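Local coordinates for protein digeranylgeranylglycerophospholipid reductase (Sulfolobus acidocaldarius, PDB 3ATQ) that reduces the double bonds of the geranylgeranyl chains of archaeal membrane lipids, with FAD as cofactor, to give saturated archaeols, at residues Asn75-Tyr80 with Leu203-Asp208; Tyr160-Arg165 with Ser290-Asn295; Trp217-Lys222 with Lys252-Val257. All coordinates share one frame; numbering follows the deposited sequence.

Contact 1 (Asn75-Tyr80 with Leu203-Asp208)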
# COMPACT_ATOMS: atom_id res chain seq x y z
N ASN A 75 3.09 15.12 -13.56
CA ASN A 75 1.89 15.62 -14.22
C ASN A 75 1.04 14.51 -14.85
O ASN A 75 -0.08 14.76 -15.31
CB ASN A 75 2.27 16.69 -15.27
CG ASN A 75 2.69 18.00 -14.63
OD1 ASN A 75 3.67 18.62 -15.04
ND2 ASN A 75 1.95 18.41 -13.61
N GLY A 76 1.56 13.28 -14.84
CA GLY A 76 0.80 12.11 -15.29
C GLY A 76 1.63 10.86 -15.52
O GLY A 76 2.80 10.78 -15.11
N ILE A 77 1.02 9.89 -16.19
CA ILE A 77 1.62 8.58 -16.41
C ILE A 77 1.41 8.16 -17.85
O ILE A 77 0.33 8.37 -18.41
CB ILE A 77 0.99 7.47 -15.49
CG1 ILE A 77 1.20 7.78 -14.01
CG2 ILE A 77 1.59 6.10 -15.77
CD1 ILE A 77 0.15 8.67 -13.38
N LYS A 78 2.44 7.57 -18.43
CA LYS A 78 2.35 6.96 -19.74
C LYS A 78 2.33 5.44 -19.56
O LYS A 78 3.30 4.86 -19.07
CB LYS A 78 3.51 7.41 -20.61
CG LYS A 78 3.54 8.94 -20.73
CD LYS A 78 4.17 9.42 -22.00
CE LYS A 78 3.64 10.81 -22.36
NZ LYS A 78 4.56 11.49 -23.31
N LEU A 79 1.21 4.84 -19.93
CA LEU A 79 1.02 3.40 -19.87
C LEU A 79 1.29 2.74 -21.23
O LEU A 79 0.65 3.08 -22.24
CB LEU A 79 -0.41 3.10 -19.44
CG LEU A 79 -0.74 1.66 -19.06
CD1 LEU A 79 -0.00 1.32 -17.76
CD2 LEU A 79 -2.24 1.50 -18.87
N TYR A 80 2.23 1.79 -21.24
CA TYR A 80 2.66 1.11 -22.47
C TYR A 80 2.11 -0.31 -22.54
O TYR A 80 2.24 -1.07 -21.57
CB TYR A 80 4.17 1.00 -22.50
CG TYR A 80 4.89 2.31 -22.64
CD1 TYR A 80 5.59 2.61 -23.80
CD2 TYR A 80 4.88 3.25 -21.61
CE1 TYR A 80 6.27 3.83 -23.94
CE2 TYR A 80 5.55 4.47 -21.74
CZ TYR A 80 6.24 4.75 -22.91
OH TYR A 80 6.91 5.94 -23.06
N LEU A 203 5.51 9.70 -15.35
CA LEU A 203 5.93 8.35 -14.95
C LEU A 203 5.65 7.47 -16.15
O LEU A 203 4.78 7.79 -16.97
CB LEU A 203 5.11 7.83 -13.75
CG LEU A 203 5.04 8.70 -12.48
CD1 LEU A 203 4.23 8.00 -11.40
CD2 LEU A 203 6.44 9.05 -11.95
N ARG A 204 6.40 6.38 -16.27
CA ARG A 204 6.19 5.41 -17.32
C ARG A 204 5.92 4.06 -16.67
O ARG A 204 6.67 3.60 -15.79
CB ARG A 204 7.41 5.31 -18.25
CG ARG A 204 7.84 6.64 -18.87
CD ARG A 204 9.00 6.44 -19.82
NE ARG A 204 9.67 7.71 -20.10
CZ ARG A 204 10.85 7.82 -20.71
NH1 ARG A 204 11.51 6.73 -21.12
NH2 ARG A 204 11.37 9.02 -20.92
N ILE A 205 4.83 3.45 -17.08
CA ILE A 205 4.51 2.11 -16.62
C ILE A 205 4.39 1.18 -17.84
O ILE A 205 3.65 1.49 -18.77
CB ILE A 205 3.24 2.11 -15.74
CG1 ILE A 205 3.53 2.86 -14.43
CG2 ILE A 205 2.75 0.67 -15.48
CD1 ILE A 205 2.35 3.03 -13.48
N PHE A 206 5.12 0.07 -17.81
CA PHE A 206 5.11 -0.91 -18.90
C PHE A 206 4.46 -2.23 -18.46
O PHE A 206 4.92 -2.91 -17.53
CB PHE A 206 6.53 -1.18 -19.40
CG PHE A 206 7.34 0.06 -19.62
CD1 PHE A 206 7.39 0.67 -20.88
CD2 PHE A 206 8.10 0.60 -18.59
CE1 PHE A 206 8.15 1.82 -21.09
CE2 PHE A 206 8.88 1.75 -18.79
CZ PHE A 206 8.90 2.36 -20.05
N ILE A 207 3.37 -2.56 -19.12
CA ILE A 207 2.69 -3.82 -18.87
C ILE A 207 3.25 -4.85 -19.84
O ILE A 207 3.37 -4.59 -21.05
CB ILE A 207 1.17 -3.70 -19.08
CG1 ILE A 207 0.60 -2.57 -18.22
CG2 ILE A 207 0.49 -5.02 -18.74
CD1 ILE A 207 -0.86 -2.22 -18.56
N ASP A 208 3.62 -6.01 -19.30
CA ASP A 208 4.14 -7.11 -20.08
C ASP A 208 4.15 -8.34 -19.18
O ASP A 208 4.97 -8.43 -18.26
CB ASP A 208 5.56 -6.81 -20.57
CG ASP A 208 6.01 -7.75 -21.67
OD1 ASP A 208 5.86 -8.98 -21.52
OD2 ASP A 208 6.54 -7.24 -22.68

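Contact 2 (Tyr160-Arg165 with Ser290-Asn295). With FDA (dihydroflavine-adenine dinucleotide), chain B.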
# COMPACT_ATOMS: atom_id res chain seq x y z
N TYR A 160 5.98 -4.37 5.85
CA TYR A 160 5.70 -5.69 5.28
C TYR A 160 6.10 -6.87 6.19
O TYR A 160 5.52 -7.95 6.07
CB TYR A 160 6.36 -5.84 3.90
CG TYR A 160 7.85 -5.97 3.91
CD1 TYR A 160 8.45 -7.23 3.95
CD2 TYR A 160 8.68 -4.84 3.83
CE1 TYR A 160 9.82 -7.36 3.93
CE2 TYR A 160 10.06 -4.95 3.85
CZ TYR A 160 10.62 -6.23 3.88
OH TYR A 160 11.98 -6.40 3.86
N SER A 161 7.04 -6.64 7.10
CA SER A 161 7.48 -7.68 8.06
C SER A 161 6.39 -8.12 9.06
O SER A 161 6.51 -9.21 9.63
CB SER A 161 8.73 -7.23 8.84
OG SER A 161 8.40 -6.31 9.87
N ARG A 162 5.36 -7.29 9.26
CA ARG A 162 4.37 -7.48 10.33
C ARG A 162 5.02 -8.13 11.56
O ARG A 162 4.53 -9.11 12.14
CB ARG A 162 3.10 -8.18 9.83
CG ARG A 162 3.27 -9.52 9.18
CD ARG A 162 2.94 -9.49 7.67
NE ARG A 162 2.81 -10.86 7.18
CZ ARG A 162 3.54 -11.43 6.22
NH1 ARG A 162 4.50 -10.75 5.59
NH2 ARG A 162 3.31 -12.69 5.89
N SER A 163 6.13 -7.53 11.99
CA SER A 163 7.02 -8.16 12.95
C SER A 163 6.47 -8.27 14.37
O SER A 163 6.88 -9.15 15.12
CB SER A 163 8.37 -7.44 12.96
OG SER A 163 8.21 -6.12 13.38
N PHE A 164 5.58 -7.36 14.75
CA PHE A 164 5.00 -7.36 16.10
C PHE A 164 3.71 -8.18 16.18
O PHE A 164 3.59 -9.06 17.03
CB PHE A 164 4.73 -5.91 16.53
CG PHE A 164 4.27 -5.77 17.96
CD1 PHE A 164 5.20 -5.72 19.01
CD2 PHE A 164 2.91 -5.67 18.26
CE1 PHE A 164 4.76 -5.56 20.35
CE2 PHE A 164 2.47 -5.50 19.59
CZ PHE A 164 3.40 -5.44 20.62
N ARG A 165 2.75 -7.90 15.30
CA ARG A 165 1.48 -8.62 15.37
C ARG A 165 1.64 -10.12 15.11
O ARG A 165 0.82 -10.93 15.59
CB ARG A 165 0.43 -8.02 14.42
CG ARG A 165 0.71 -8.21 12.92
CD ARG A 165 -0.30 -7.36 12.16
NE ARG A 165 -0.26 -7.58 10.72
CZ ARG A 165 -0.84 -8.61 10.10
NH1 ARG A 165 -1.46 -9.55 10.81
NH2 ARG A 165 -0.75 -8.72 8.78
N SER A 290 1.71 -3.43 7.07
CA SER A 290 1.40 -4.47 8.06
C SER A 290 -0.08 -4.83 8.04
O SER A 290 -0.45 -5.99 8.30
CB SER A 290 1.84 -4.03 9.48
OG SER A 290 1.59 -5.10 10.40
N GLY A 291 -0.93 -3.86 7.74
CA GLY A 291 -2.39 -4.13 7.66
C GLY A 291 -2.86 -4.25 6.21
O GLY A 291 -4.07 -4.19 5.95
N PHE A 292 -1.91 -4.47 5.29
CA PHE A 292 -2.18 -4.68 3.85
C PHE A 292 -2.93 -3.49 3.22
O PHE A 292 -3.93 -3.69 2.54
CB PHE A 292 -2.98 -5.98 3.60
CG PHE A 292 -2.45 -7.20 4.33
CD1 PHE A 292 -1.09 -7.38 4.56
CD2 PHE A 292 -3.35 -8.18 4.77
CE1 PHE A 292 -0.62 -8.52 5.23
CE2 PHE A 292 -2.89 -9.34 5.43
CZ PHE A 292 -1.53 -9.50 5.67
N THR A 293 -2.47 -2.26 3.44
CA THR A 293 -3.25 -1.11 2.95
C THR A 293 -2.94 -0.74 1.46
O THR A 293 -3.51 0.19 0.92
CB THR A 293 -3.10 0.11 3.89
OG1 THR A 293 -1.70 0.37 4.09
CG2 THR A 293 -3.78 -0.14 5.25
N VAL A 294 -2.08 -1.49 0.79
CA VAL A 294 -1.56 -1.12 -0.55
C VAL A 294 -2.63 -1.28 -1.63
O VAL A 294 -3.41 -2.25 -1.61
CB VAL A 294 -0.34 -2.01 -0.92
CG1 VAL A 294 0.17 -1.67 -2.30
CG2 VAL A 294 0.81 -1.85 0.09
N ASN A 295 -2.68 -0.34 -2.58
CA ASN A 295 -3.59 -0.47 -3.75
C ASN A 295 -3.29 -1.78 -4.52
O ASN A 295 -2.19 -1.95 -5.03
CB ASN A 295 -3.41 0.76 -4.68
CG ASN A 295 -4.39 0.76 -5.86
OD1 ASN A 295 -4.38 -0.14 -6.71
ND2 ASN A 295 -5.23 1.80 -5.92
PA FDA B . 7.49 1.01 6.08
O1A FDA B . 8.14 -0.33 5.81
O2A FDA B . 7.87 2.20 5.26
O5B FDA B . 7.84 1.34 7.61
C5B FDA B . 7.86 0.35 8.65
C4B FDA B . 8.86 0.79 9.71
O4B FDA B . 8.75 -0.06 10.85
C3B FDA B . 10.31 0.70 9.24
O3B FDA B . 10.91 2.01 9.31
C2B FDA B . 10.98 -0.31 10.17
O2B FDA B . 12.30 0.09 10.56
C1B FDA B . 10.07 -0.29 11.38
N9A FDA B . 9.93 -1.55 12.14
C8A FDA B . 9.56 -2.75 11.66
N7A FDA B . 9.47 -3.62 12.71
C5A FDA B . 9.78 -2.93 13.83
C6A FDA B . 9.86 -3.28 15.18
N6A FDA B . 9.62 -4.56 15.57
N1A FDA B . 10.20 -2.32 16.09
C2A FDA B . 10.47 -1.05 15.71
N3A FDA B . 10.41 -0.71 14.41
C4A FDA B . 10.06 -1.62 13.47
N1 FDA B . 4.02 2.99 -2.84
C2 FDA B . 3.79 4.21 -3.37
O2 FDA B . 2.90 4.92 -2.85
N3 FDA B . 4.48 4.67 -4.45
C4 FDA B . 5.44 3.97 -5.08
O4 FDA B . 6.08 4.41 -6.08
C4X FDA B . 5.75 2.62 -4.56
N5 FDA B . 6.66 1.79 -5.11
C5X FDA B . 7.12 0.71 -4.43
C6 FDA B . 8.27 0.06 -4.86
C7 FDA B . 8.81 -1.02 -4.15
C7M FDA B . 10.09 -1.67 -4.67
C8 FDA B . 8.16 -1.46 -2.99
C8M FDA B . 8.72 -2.61 -2.16
C9 FDA B . 6.99 -0.79 -2.55
C9A FDA B . 6.46 0.28 -3.26
N10 FDA B . 5.27 0.94 -2.82
C10 FDA B . 4.97 2.19 -3.37
C1' FDA B . 4.74 0.60 -1.48
C2' FDA B . 5.19 1.59 -0.39
O2' FDA B . 6.62 1.70 -0.41
C3' FDA B . 4.76 1.02 0.96
O3' FDA B . 3.40 0.55 0.81
C4' FDA B . 4.78 2.05 2.11
O4' FDA B . 6.05 2.69 2.19
C5' FDA B . 4.47 1.32 3.43
O5' FDA B . 4.60 2.23 4.53
P FDA B . 4.62 1.68 6.04
O1P FDA B . 4.80 2.82 7.00
O2P FDA B . 3.44 0.74 6.18
O3P FDA B . 5.92 0.69 6.09

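Contact 3 (Trp217-Lys222 with Lys252-Val257). With C14 (tetradecane), chain C.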
# COMPACT_ATOMS: atom_id res chain seq x y z
N TRP A 217 6.72 -3.18 -15.07
CA TRP A 217 7.97 -2.44 -15.04
C TRP A 217 7.66 -0.96 -14.95
O TRP A 217 6.66 -0.50 -15.50
CB TRP A 217 8.77 -2.68 -16.33
CG TRP A 217 9.71 -3.84 -16.29
CD1 TRP A 217 9.42 -5.15 -16.57
CD2 TRP A 217 11.10 -3.79 -15.97
NE1 TRP A 217 10.55 -5.92 -16.45
CE2 TRP A 217 11.60 -5.10 -16.09
CE3 TRP A 217 11.97 -2.75 -15.60
CZ2 TRP A 217 12.93 -5.41 -15.85
CZ3 TRP A 217 13.30 -3.06 -15.37
CH2 TRP A 217 13.76 -4.38 -15.49
N TRP A 218 8.54 -0.20 -14.31
CA TRP A 218 8.34 1.23 -14.25
C TRP A 218 9.61 2.01 -14.44
O TRP A 218 10.69 1.52 -14.23
CB TRP A 218 7.66 1.64 -12.93
CG TRP A 218 8.53 1.60 -11.71
CD1 TRP A 218 9.41 2.57 -11.28
CD2 TRP A 218 8.55 0.57 -10.73
NE1 TRP A 218 10.00 2.17 -10.09
CE2 TRP A 218 9.47 0.95 -9.73
CE3 TRP A 218 7.86 -0.64 -10.59
CZ2 TRP A 218 9.74 0.15 -8.61
CZ3 TRP A 218 8.13 -1.44 -9.47
CH2 TRP A 218 9.07 -1.04 -8.51
N TYR A 219 9.42 3.26 -14.84
CA TYR A 219 10.50 4.20 -15.07
C TYR A 219 9.96 5.53 -14.52
O TYR A 219 9.15 6.19 -15.18
CB TYR A 219 10.76 4.23 -16.59
CG TYR A 219 11.84 5.17 -17.10
CD1 TYR A 219 13.11 4.69 -17.42
CD2 TYR A 219 11.57 6.52 -17.31
CE1 TYR A 219 14.11 5.56 -17.93
CE2 TYR A 219 12.54 7.38 -17.81
CZ TYR A 219 13.81 6.90 -18.11
OH TYR A 219 14.77 7.77 -18.62
N PHE A 220 10.37 5.89 -13.29
CA PHE A 220 9.83 7.07 -12.59
C PHE A 220 10.93 8.13 -12.50
O PHE A 220 11.82 8.01 -11.66
CB PHE A 220 9.38 6.74 -11.16
CG PHE A 220 8.16 5.83 -11.06
CD1 PHE A 220 7.41 5.47 -12.17
CD2 PHE A 220 7.76 5.35 -9.79
CE1 PHE A 220 6.25 4.62 -12.05
CE2 PHE A 220 6.62 4.51 -9.65
CZ PHE A 220 5.87 4.15 -10.78
N PRO A 221 10.88 9.16 -13.35
CA PRO A 221 11.92 10.21 -13.30
C PRO A 221 11.91 11.00 -11.99
O PRO A 221 10.84 11.38 -11.49
CB PRO A 221 11.56 11.13 -14.48
CG PRO A 221 10.75 10.27 -15.40
CD PRO A 221 9.94 9.38 -14.47
N LYS A 222 13.10 11.21 -11.42
CA LYS A 222 13.27 11.97 -10.20
C LYS A 222 13.94 13.32 -10.48
O LYS A 222 14.35 14.02 -9.57
CB LYS A 222 14.10 11.17 -9.20
CG LYS A 222 13.33 10.04 -8.51
CD LYS A 222 14.26 9.24 -7.62
CE LYS A 222 13.48 8.44 -6.62
NZ LYS A 222 12.98 9.35 -5.55
N LYS A 252 15.59 -2.90 -22.10
CA LYS A 252 14.38 -2.68 -22.86
C LYS A 252 13.62 -1.44 -22.36
O LYS A 252 13.06 -0.70 -23.16
CB LYS A 252 13.48 -3.92 -22.83
CG LYS A 252 12.19 -3.75 -23.58
CD LYS A 252 11.32 -5.00 -23.48
CE LYS A 252 10.14 -4.88 -24.44
NZ LYS A 252 9.31 -6.13 -24.43
N TYR A 253 13.66 -1.23 -21.05
CA TYR A 253 12.87 -0.19 -20.40
C TYR A 253 13.65 1.07 -20.04
O TYR A 253 13.08 2.15 -19.90
CB TYR A 253 12.19 -0.77 -19.16
CG TYR A 253 11.29 -1.92 -19.56
CD1 TYR A 253 10.18 -1.69 -20.38
CD2 TYR A 253 11.57 -3.22 -19.18
CE1 TYR A 253 9.36 -2.73 -20.79
CE2 TYR A 253 10.75 -4.28 -19.59
CZ TYR A 253 9.65 -4.01 -20.39
OH TYR A 253 8.84 -5.04 -20.78
N ALA A 254 14.96 0.92 -19.89
CA ALA A 254 15.80 2.05 -19.50
C ALA A 254 17.12 1.96 -20.26
O ALA A 254 18.17 1.75 -19.66
CB ALA A 254 16.04 2.04 -17.99
N PRO A 255 17.07 2.11 -21.60
CA PRO A 255 18.30 1.99 -22.39
C PRO A 255 19.27 3.14 -22.14
O PRO A 255 20.41 3.09 -22.59
CB PRO A 255 17.80 2.03 -23.84
CG PRO A 255 16.52 2.79 -23.78
CD PRO A 255 15.90 2.42 -22.45
N ASP A 256 18.81 4.14 -21.39
CA ASP A 256 19.48 5.43 -21.23
C ASP A 256 20.18 5.61 -19.89
O ASP A 256 20.78 6.66 -19.63
CB ASP A 256 18.43 6.54 -21.38
CG ASP A 256 17.26 6.38 -20.39
OD1 ASP A 256 16.62 5.31 -20.38
OD2 ASP A 256 16.98 7.32 -19.61
N VAL A 257 20.09 4.60 -19.01
CA VAL A 257 20.71 4.70 -17.68
C VAL A 257 22.23 4.52 -17.72
O VAL A 257 22.77 3.77 -18.54
CB VAL A 257 20.11 3.70 -16.65
CG1 VAL A 257 18.72 4.15 -16.24
CG2 VAL A 257 20.10 2.28 -17.20
C01 C14 C . 1.22 6.91 -8.27
C02 C14 C . 1.41 5.62 -7.49
C03 C14 C . 1.81 4.47 -8.40
C04 C14 C . 3.17 3.91 -8.00
C05 C14 C . 3.08 2.49 -7.48
C06 C14 C . 4.40 1.75 -7.70
C07 C14 C . 4.39 0.41 -6.98
C08 C14 C . 5.43 -0.57 -7.52
C09 C14 C . 5.04 -2.03 -7.31
C10 C14 C . 4.18 -2.56 -8.45
C11 C14 C . 3.61 -3.94 -8.17
C12 C14 C . 2.07 -3.96 -8.12
C13 C14 C . 1.43 -4.41 -9.43
C14 C14 C . 0.22 -5.30 -9.22

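Contact 1 (Asn75-Tyr80 with Leu203-Asp208)
Y80 and F206 lie side by side and point the same way from neighbouring parallel strands. CB of Y80 is already 3.6 Å from CD1 of F206. CG anti to the carbonyl carbon (chi1 -67°) brings the tyrosine ring down on the phenylalanine, with CG of Y80 3.5 Å from CD1 of F206. CE1 of F206 then sits over the centre of one face of the tyrosine, although the planes meet obliquely at 39°. At the ring edge CD2 of Y80 lies 3.6 Å from the backbone O of I205. CE2 of Y80 meets CB of R204, and OH of Y80 ends 3.9 Å from CD of R204, whose NH2 bonds to E198 O. Strands 70-80 and 202-206 are the parallel neighbours within a mixed, otherwise antiparallel sheet, and the second lies within the geranylgeranyl reductase catalytic-domain family. Five backbone bonds join the two segments, from L203 N to G76 O at one end to I207 N to Y80 O at the other. On the face of I77, L79, L203 and I205, L79 uses CD1, 3.6 Å from CG2 of I205 and 3.7 Å from CD1 of I207. Helix 360-368 borders this cluster, M367 touching L79 and I363 touching I207.

Contact 2 (Tyr160-Arg165 with Ser290-Asn295)
R162 and S290 mark the nearest approach of two irregular loops, their CA atoms 4.8 Å apart where the backbone of R162 takes a left-handed helical conformation. R165 makes the hydrogen bonds between the loops. Its CG lies between the backbone N and the carbonyl carbon (chi1 69°), and from there the chain runs extended to NE, carrying the guanidinium to S290. NE of R165 donates to OG of S290 at 3.1 Å, with that oxygen close to the guanidinium plane. The S290 carbonyl O receives two weak bonds from R165, from NE at 2.9 Å and from NH2 at 2.8 Å. NH2 of R165 also lies 3.3 Å from CZ of F292, whose ring is turned 76° from the guanidinium. NH1 bonds to the carbonyls of I174 and E176, so the group is held by several partners. With a leucine here, S290 O would probably lose its guanidinium donors, and the I174 and E176 carbonyls the NH1 that both bond. E156 also bonds both partners, OE1 to S290 OG and OE2 to the backbone N of R165. R162 sets its CB 3.5 Å from S290 OG, then bends so that R162 NH1 reaches Y160 O at 3.0 Å while NH2 forms a salt bridge with D177. The same loop presents S163, whose OG donates to N7A of the adenine at 2.9 Å; from the other loop, V294 CG2 touches the ribityl O3'. D289, just before S290, binds FAD. Loops following parallel strands 153-156 and 284-286 thus meet beside the dinucleotide, as in the Rossmann-type cofactor site of FAD-dependent oxidoreductases.

Contact 3 (Trp217-Lys222 with Lys252-Val257)
W217 lays its indole against Y253, a face-to-face stack in which the five-membered ring and the phenol have centroids 4.1 Å apart and planes 28° from parallel. The closest atoms are CD2 of W217 and CD2 of Y253, at 3.3 Å, the tyrosine atom being offset toward the indole rim. The two side chains cross at about a right angle, and W217 CB stands over the centre of the Y253 ring, a CH-pi contact 4.0 Å from the centroid; K252 CG covers the opposite face. T211 holds both aromatics by their polar ends, its O accepting from W217 NE1 and its OG1 bonding to Y253 OH. The next residue, W218, points away from the helix to the other face of the sheet, where W218 CZ3 comes 3.4 Å from C08 of the bound tetradecane. Strand 216-221 of the mixed sheet thus divides its side chains: one face packs against the end of helix 242-253, while the other meets the flavin cofactor and an alkane that probably occupies a lipid-chain site. Y219 returns to the helix side, where CG anti to the backbone N (chi1 179°) carries the ring out to A254 and D256. A254 CB stands at the ring edge, 4.0 Å from CD1 of Y219, and the hydroxyl donates a very short bond of 2.5 Å from OH of Y219 to OD2 of D256, the ring and carboxylate planes being 41° apart. A type I turn from A254 to V257 brings this carboxylate back to the strand. F220 faces the ligand again, its CE2 lying 3.9 Å from C04 of the tetradecane, with W218 CD1 over the centre of the F220 ring.

Overall arrangement
From the N terminus, the chain first passes 75-80 and then 160-165, before either has met its partner. Contact 1 closes at 203-208, so its long loop crosses that of contact 2, which closes only at 290-295. Contact 3 opens after contact 1 has closed and completes its short loop at 252-257, wholly within the span of contact 2. Contacts 1 and 3 touch, strands 202-206 and 216-221 being neighbours in one sheet: F206 N lies 2.8 Å from W217 O, a probable hydrogen bond, and F206 packs on Y253. Contact 2 lies apart, its centre about 27 Å from that of contact 1, joining loops beside FAD. In this crossing order the chain runs between those loops and the sheet of contacts 1 and 3.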